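Long-range contact in restriction endonuclease THAI (PDB 3NDH), which probably cleaves double-stranded DNA at a specific sequence, intercalating into it without flipping bases out: residues L37-S48 and V58-I66. Numbering follows the deposited sequence.
Sequences LPYMFQLAELES and VGSLRERII. With nucleotides of chain C.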
loop_
_atom_site.group_PDB
_atom_site.type_symbol
_atom_site.label_atom_id
_atom_site.label_comp_id
_atom_site.label_asym_id
_atom_site.label_seq_id
_atom_site.Cartn_x
_atom_site.Cartn_y
_atom_site.Cartn_z
ATOM N N LEU A 37 -10.678 -6.332 17.996
ATOM C CA LEU A 37 -9.568 -5.912 17.148
ATOM C C LEU A 37 -9.101 -7.030 16.211
ATOM O O LEU A 37 -8.812 -6.764 15.050
ATOM C CB LEU A 37 -8.390 -5.316 17.922
ATOM C CG LEU A 37 -7.377 -4.572 17.059
ATOM C CD1 LEU A 37 -7.979 -3.339 16.347
ATOM C CD2 LEU A 37 -6.153 -4.167 17.867
ATOM N N PRO A 38 -9.014 -8.282 16.682
ATOM C CA PRO A 38 -8.649 -9.333 15.722
ATOM C C PRO A 38 -9.574 -9.430 14.503
ATOM O O PRO A 38 -9.090 -9.497 13.367
ATOM C CB PRO A 38 -8.654 -10.600 16.585
ATOM C CG PRO A 38 -8.361 -10.102 17.954
ATOM C CD PRO A 38 -9.126 -8.812 18.049
ATOM N N TYR A 39 -10.888 -9.413 14.725
ATOM C CA TYR A 39 -11.856 -9.436 13.636
ATOM C C TYR A 39 -11.640 -8.291 12.640
ATOM O O TYR A 39 -11.576 -8.507 11.426
ATOM C CB TYR A 39 -13.290 -9.441 14.188
ATOM C CG TYR A 39 -14.368 -9.269 13.133
ATOM C CD1 TYR A 39 -14.654 -10.277 12.227
ATOM C CD2 TYR A 39 -15.038 -8.066 13.002
ATOM C CE1 TYR A 39 -15.631 -10.084 11.224
ATOM C CE2 TYR A 39 -16.020 -7.875 12.037
ATOM C CZ TYR A 39 -16.318 -8.879 11.170
ATOM O OH TYR A 39 -17.293 -8.684 10.200
ATOM N N MET A 40 -11.505 -7.077 13.160
ATOM C CA MET A 40 -11.307 -5.908 12.302
ATOM C C MET A 40 -10.014 -6.035 11.503
ATOM O O MET A 40 -9.975 -5.748 10.303
ATOM C CB MET A 40 -11.275 -4.622 13.122
ATOM C CG MET A 40 -12.544 -4.390 13.897
ATOM S SD MET A 40 -12.925 -2.627 14.030
ATOM C CE MET A 40 -14.126 -2.748 15.350
ATOM N N PHE A 41 -8.949 -6.469 12.168
ATOM C CA PHE A 41 -7.669 -6.669 11.483
ATOM C C PHE A 41 -7.731 -7.812 10.485
ATOM O O PHE A 41 -7.018 -7.782 9.476
ATOM C CB PHE A 41 -6.536 -6.833 12.486
ATOM C CG PHE A 41 -5.895 -5.534 12.916
ATOM C CD1 PHE A 41 -6.606 -4.342 12.962
ATOM C CD2 PHE A 41 -4.552 -5.508 13.272
ATOM C CE1 PHE A 41 -5.979 -3.161 13.348
ATOM C CE2 PHE A 41 -3.952 -4.350 13.680
ATOM C CZ PHE A 41 -4.658 -3.163 13.686
ATOM N N GLN A 42 -8.588 -8.794 10.727
ATOM C CA GLN A 42 -8.775 -9.846 9.745
ATOM C C GLN A 42 -9.482 -9.304 8.488
ATOM O O GLN A 42 -9.139 -9.678 7.361
ATOM C CB GLN A 42 -9.544 -11.003 10.377
ATOM C CG GLN A 42 -9.553 -12.226 9.495
ATOM C CD GLN A 42 -10.104 -13.448 10.167
ATOM O OE1 GLN A 42 -10.312 -13.470 11.376
ATOM N NE2 GLN A 42 -10.369 -14.479 9.373
ATOM N N LEU A 43 -10.470 -8.433 8.669
ATOM C CA LEU A 43 -11.119 -7.764 7.528
ATOM C C LEU A 43 -10.079 -6.950 6.770
ATOM O O LEU A 43 -10.034 -6.976 5.548
ATOM C CB LEU A 43 -12.255 -6.864 7.976
ATOM C CG LEU A 43 -13.454 -7.512 8.673
ATOM C CD1 LEU A 43 -14.485 -6.456 9.008
ATOM C CD2 LEU A 43 -14.062 -8.617 7.835
ATOM N N ALA A 44 -9.207 -6.244 7.484
ATOM C CA ALA A 44 -8.150 -5.486 6.798
ATOM C C ALA A 44 -7.276 -6.382 5.946
ATOM O O ALA A 44 -6.959 -6.065 4.793
ATOM C CB ALA A 44 -7.300 -4.729 7.800
ATOM N N GLU A 45 -6.860 -7.514 6.487
ATOM C CA GLU A 45 -5.998 -8.399 5.707
ATOM C C GLU A 45 -6.718 -9.029 4.507
ATOM O O GLU A 45 -6.124 -9.168 3.425
ATOM C CB GLU A 45 -5.317 -9.454 6.584
ATOM C CG GLU A 45 -6.196 -10.498 7.200
ATOM C CD GLU A 45 -5.423 -11.738 7.632
ATOM O OE1 GLU A 45 -6.036 -12.835 7.617
ATOM O OE2 GLU A 45 -4.225 -11.638 7.982
ATOM N N LEU A 46 -7.996 -9.366 4.684
ATOM C CA LEU A 46 -8.786 -9.916 3.591
ATOM C C LEU A 46 -8.937 -8.937 2.434
ATOM O O LEU A 46 -9.112 -9.370 1.279
ATOM C CB LEU A 46 -10.164 -10.347 4.096
ATOM C CG LEU A 46 -10.148 -11.640 4.911
ATOM C CD1 LEU A 46 -11.480 -11.869 5.587
ATOM C CD2 LEU A 46 -9.844 -12.794 3.994
ATOM N N GLU A 47 -8.824 -7.657 2.707
ATOM C CA GLU A 47 -8.922 -6.603 1.713
ATOM C C GLU A 47 -7.557 -6.125 1.209
ATOM O O GLU A 47 -7.496 -5.243 0.365
ATOM C CB GLU A 47 -9.709 -5.447 2.316
ATOM C CG GLU A 47 -11.150 -5.911 2.622
ATOM C CD GLU A 47 -11.978 -4.913 3.342
ATOM O OE1 GLU A 47 -11.743 -3.703 3.152
ATOM O OE2 GLU A 47 -12.904 -5.357 4.066
ATOM N N SER A 48 -6.476 -6.725 1.681
ATOM C CA SER A 48 -5.138 -6.249 1.378
ATOM C C SER A 48 -4.199 -7.385 1.018
ATOM O O SER A 48 -3.020 -7.322 1.336
ATOM C CB SER A 48 -4.536 -5.546 2.586
ATOM O OG SER A 48 -5.372 -4.526 3.107
ATOM N N VAL A 58 -1.550 -3.390 3.938
ATOM C CA VAL A 58 -2.452 -3.677 5.063
ATOM C C VAL A 58 -2.257 -2.691 6.190
ATOM O O VAL A 58 -3.205 -2.393 6.908
ATOM C CB VAL A 58 -2.283 -5.131 5.567
ATOM C CG1 VAL A 58 -0.967 -5.314 6.342
ATOM C CG2 VAL A 58 -3.500 -5.574 6.386
ATOM N N GLY A 59 -1.039 -2.206 6.383
ATOM C CA GLY A 59 -0.754 -1.259 7.445
ATOM C C GLY A 59 -1.559 0.013 7.327
ATOM O O GLY A 59 -1.977 0.603 8.328
ATOM N N SER A 60 -1.803 0.444 6.101
ATOM C CA SER A 60 -2.534 1.678 5.881
ATOM C C SER A 60 -3.996 1.514 6.286
ATOM O O SER A 60 -4.620 2.408 6.855
ATOM C CB SER A 60 -2.378 2.070 4.406
ATOM O OG SER A 60 -1.000 2.140 4.006
ATOM N N LEU A 61 -4.546 0.328 6.040
ATOM C CA LEU A 61 -5.900 0.039 6.442
ATOM C C LEU A 61 -6.038 -0.204 7.961
ATOM O O LEU A 61 -6.969 0.264 8.602
ATOM C CB LEU A 61 -6.412 -1.140 5.605
ATOM C CG LEU A 61 -7.904 -1.452 5.636
ATOM C CD1 LEU A 61 -8.780 -0.203 5.434
ATOM C CD2 LEU A 61 -8.238 -2.518 4.589
ATOM N N ARG A 62 -5.091 -0.937 8.556
ATOM C CA ARG A 62 -5.069 -1.101 10.014
ATOM C C ARG A 62 -4.999 0.254 10.699
ATOM O O ARG A 62 -5.618 0.466 11.719
ATOM C CB ARG A 62 -3.829 -1.903 10.398
ATOM C CG ARG A 62 -3.867 -3.359 10.004
ATOM C CD ARG A 62 -2.504 -3.949 10.294
ATOM N NE ARG A 62 -2.359 -5.326 9.874
ATOM C CZ ARG A 62 -1.183 -5.910 9.653
ATOM N NH1 ARG A 62 -0.072 -5.229 9.804
ATOM N NH2 ARG A 62 -1.138 -7.174 9.266
ATOM N N GLU A 63 -4.239 1.184 10.131
ATOM C CA GLU A 63 -4.122 2.536 10.692
ATOM C C GLU A 63 -5.483 3.212 10.741
ATOM O O GLU A 63 -5.824 3.831 11.752
ATOM C CB GLU A 63 -3.170 3.361 9.847
ATOM C CG GLU A 63 -2.925 4.782 10.338
ATOM C CD GLU A 63 -2.460 5.626 9.183
ATOM O OE1 GLU A 63 -1.429 5.285 8.527
ATOM O OE2 GLU A 63 -3.165 6.621 8.881
ATOM N N ARG A 64 -6.278 3.069 9.680
ATOM C CA ARG A 64 -7.637 3.617 9.682
ATOM C C ARG A 64 -8.465 3.095 10.845
ATOM O O ARG A 64 -9.222 3.825 11.464
ATOM C CB ARG A 64 -8.367 3.302 8.374
ATOM C CG ARG A 64 -7.897 4.083 7.209
ATOM C CD ARG A 64 -8.949 4.094 6.105
ATOM N NE ARG A 64 -8.331 4.436 4.852
ATOM C CZ ARG A 64 -8.501 3.762 3.724
ATOM N NH1 ARG A 64 -9.335 2.729 3.666
ATOM N NH2 ARG A 64 -7.862 4.158 2.646
ATOM N N ILE A 65 -8.320 1.799 11.116
ATOM C CA ILE A 65 -9.045 1.140 12.192
ATOM C C ILE A 65 -8.641 1.732 13.545
ATOM O O ILE A 65 -9.489 1.982 14.420
ATOM C CB ILE A 65 -8.828 -0.389 12.162
ATOM C CG1 ILE A 65 -9.544 -0.972 10.941
ATOM C CG2 ILE A 65 -9.330 -1.053 13.432
ATOM C CD1 ILE A 65 -9.088 -2.368 10.478
ATOM N N ILE A 66 -7.345 1.964 13.743
ATOM C CA ILE A 66 -6.881 2.529 15.004
ATOM C C ILE A 66 -7.301 3.986 15.130
ATOM O O ILE A 66 -7.766 4.411 16.190
ATOM C CB ILE A 66 -5.347 2.353 15.168
ATOM C CG1 ILE A 66 -4.954 0.863 15.196
ATOM C CG2 ILE A 66 -4.831 3.077 16.405
ATOM C CD1 ILE A 66 -5.597 0.057 16.332
ATOM P P DC C 7 3.777 5.293 7.539
ATOM O OP1 DC C 7 2.911 5.629 8.675
ATOM O OP2 DC C 7 5.253 5.225 7.729
ATOM O "O5'" DC C 7 3.287 3.909 6.929
ATOM C "C5'" DC C 7 1.916 3.542 6.958
ATOM C "C4'" DC C 7 1.739 2.208 6.277
ATOM O "O4'" DC C 7 2.230 2.311 4.927
ATOM C "C3'" DC C 7 2.552 1.063 6.874
ATOM O "O3'" DC C 7 1.852 0.513 8.017
ATOM C "C2'" DC C 7 2.624 0.094 5.699
ATOM C "C1'" DC C 7 2.499 0.997 4.453
ATOM N N1 DC C 7 3.696 1.053 3.590
ATOM C C2 DC C 7 3.727 0.257 2.442
ATOM O O2 DC C 7 2.707 -0.373 2.120
ATOM N N3 DC C 7 4.856 0.201 1.699
ATOM C C4 DC C 7 5.922 0.922 2.054
ATOM N N4 DC C 7 7.035 0.786 1.327
ATOM C C5 DC C 7 5.897 1.800 3.179
ATOM C C6 DC C 7 4.771 1.839 3.913
ATOM P P DA C 9 3.036 -7.064 9.134
ATOM O OP1 DA C 9 1.684 -7.130 9.744
ATOM O OP2 DA C 9 4.243 -7.181 10.011
ATOM O "O5'" DA C 9 3.133 -8.177 7.993
ATOM C "C5'" DA C 9 2.367 -8.047 6.785
ATOM C "C4'" DA C 9 2.816 -9.050 5.739
ATOM O "O4'" DA C 9 4.151 -8.743 5.275
ATOM C "C3'" DA C 9 2.861 -10.513 6.176
ATOM O "O3'" DA C 9 2.457 -11.347 5.080
ATOM C "C2'" DA C 9 4.331 -10.713 6.513
ATOM C "C1'" DA C 9 4.992 -9.884 5.426
ATOM N N9 DA C 9 6.338 -9.402 5.740
ATOM C C8 DA C 9 6.724 -8.718 6.865
ATOM N N7 DA C 9 7.986 -8.355 6.858
ATOM C C5 DA C 9 8.468 -8.846 5.654
ATOM C C6 DA C 9 9.737 -8.785 5.042
ATOM N N6 DA C 9 10.795 -8.166 5.575
ATOM N N1 DA C 9 9.880 -9.382 3.841
ATOM C C2 DA C 9 8.821 -9.991 3.294
ATOM N N3 DA C 9 7.584 -10.115 3.766
ATOM C C4 DA C 9 7.468 -9.511 4.961
ATOM P P DG C 8 2.668 -0.225 9.208
ATOM O OP1 DG C 8 1.776 -0.267 10.393
ATOM O OP2 DG C 8 4.010 0.407 9.316
ATOM O "O5'" DG C 8 2.863 -1.722 8.688
ATOM C "C5'" DG C 8 4.061 -2.140 8.022
ATOM C "C4'" DG C 8 3.912 -3.568 7.544
ATOM O "O4'" DG C 8 4.896 -3.875 6.526
ATOM C "C3'" DG C 8 4.053 -4.660 8.605
ATOM O "O3'" DG C 8 3.126 -5.705 8.261
ATOM C "C2'" DG C 8 5.500 -5.095 8.425
ATOM C "C1'" DG C 8 5.627 -5.034 6.914
ATOM N N9 DG C 8 6.979 -4.902 6.392
ATOM C C8 DG C 8 8.019 -4.173 6.924
ATOM N N7 DG C 8 9.105 -4.233 6.204
ATOM C C5 DG C 8 8.765 -5.056 5.136
ATOM C C6 DG C 8 9.534 -5.489 4.018
ATOM O O6 DG C 8 10.718 -5.242 3.750
ATOM N N1 DG C 8 8.785 -6.299 3.169
ATOM C C2 DG C 8 7.472 -6.652 3.370
ATOM N N2 DG C 8 6.914 -7.432 2.432
ATOM N N3 DG C 8 6.756 -6.270 4.411
ATOM C C4 DG C 8 7.459 -5.476 5.243
HETATM O O HOH W 1 -4.300 -7.439 9.915
HETATM O O HOH W 2 -2.825 -9.636 8.826
#
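Phe-41 and Ile-65 mesh across an antiparallel helix pair of the PDDEXK nuclease fold, an example of how a hydrophobic interface can aim a DNA-binding side chain. Helices 27-46 and 58-74 are joined by a short connection carrying the hairpin strands 49-50 and 53-54, and the axes of the two segments pass 9.0 Å apart at 147°. Ile-65 enters as a knob among Leu-37, Met-40, Phe-41 and Ala-44. Its chi1 of -70° leaves CG1 anti to the carbonyl carbon and CG2 anti to the backbone N, which sends CD1 to 3.5 Å from Met-40 O and CG2 to the rim of the Phe-41 ring, in its plane and 4.0 Å from CE1. Leu-37 CG lies over one face of that ring, towards the rim, and Arg-62 crosses the other, its CG 3.7 Å from the ring centroid and almost on the normal, a CH-pi contact. Further along, Ala-44 returns the knob, seated among Val-58, Leu-61, Arg-62 and Ile-65. Val-58 divides its methyls: CG2 packs on the first helix, 3.8 Å from Glu-45 CA, and CG1 lies over a face of the Arg-62 guanidinium. Two waters hold the edge of that group, one joining NE to Phe-41 O, the other NH2 to Glu-45 OE2. NH1 also hydrogen-bonds Thr-103 OG1. Ring, Val-58 and water bridges together are consistent with a directed course of the arginine towards the DNA backbone, where Arg-62 NH1 and NH2 both donate to OP1 of DA9 of chain C, at 2.6 and 2.9 Å.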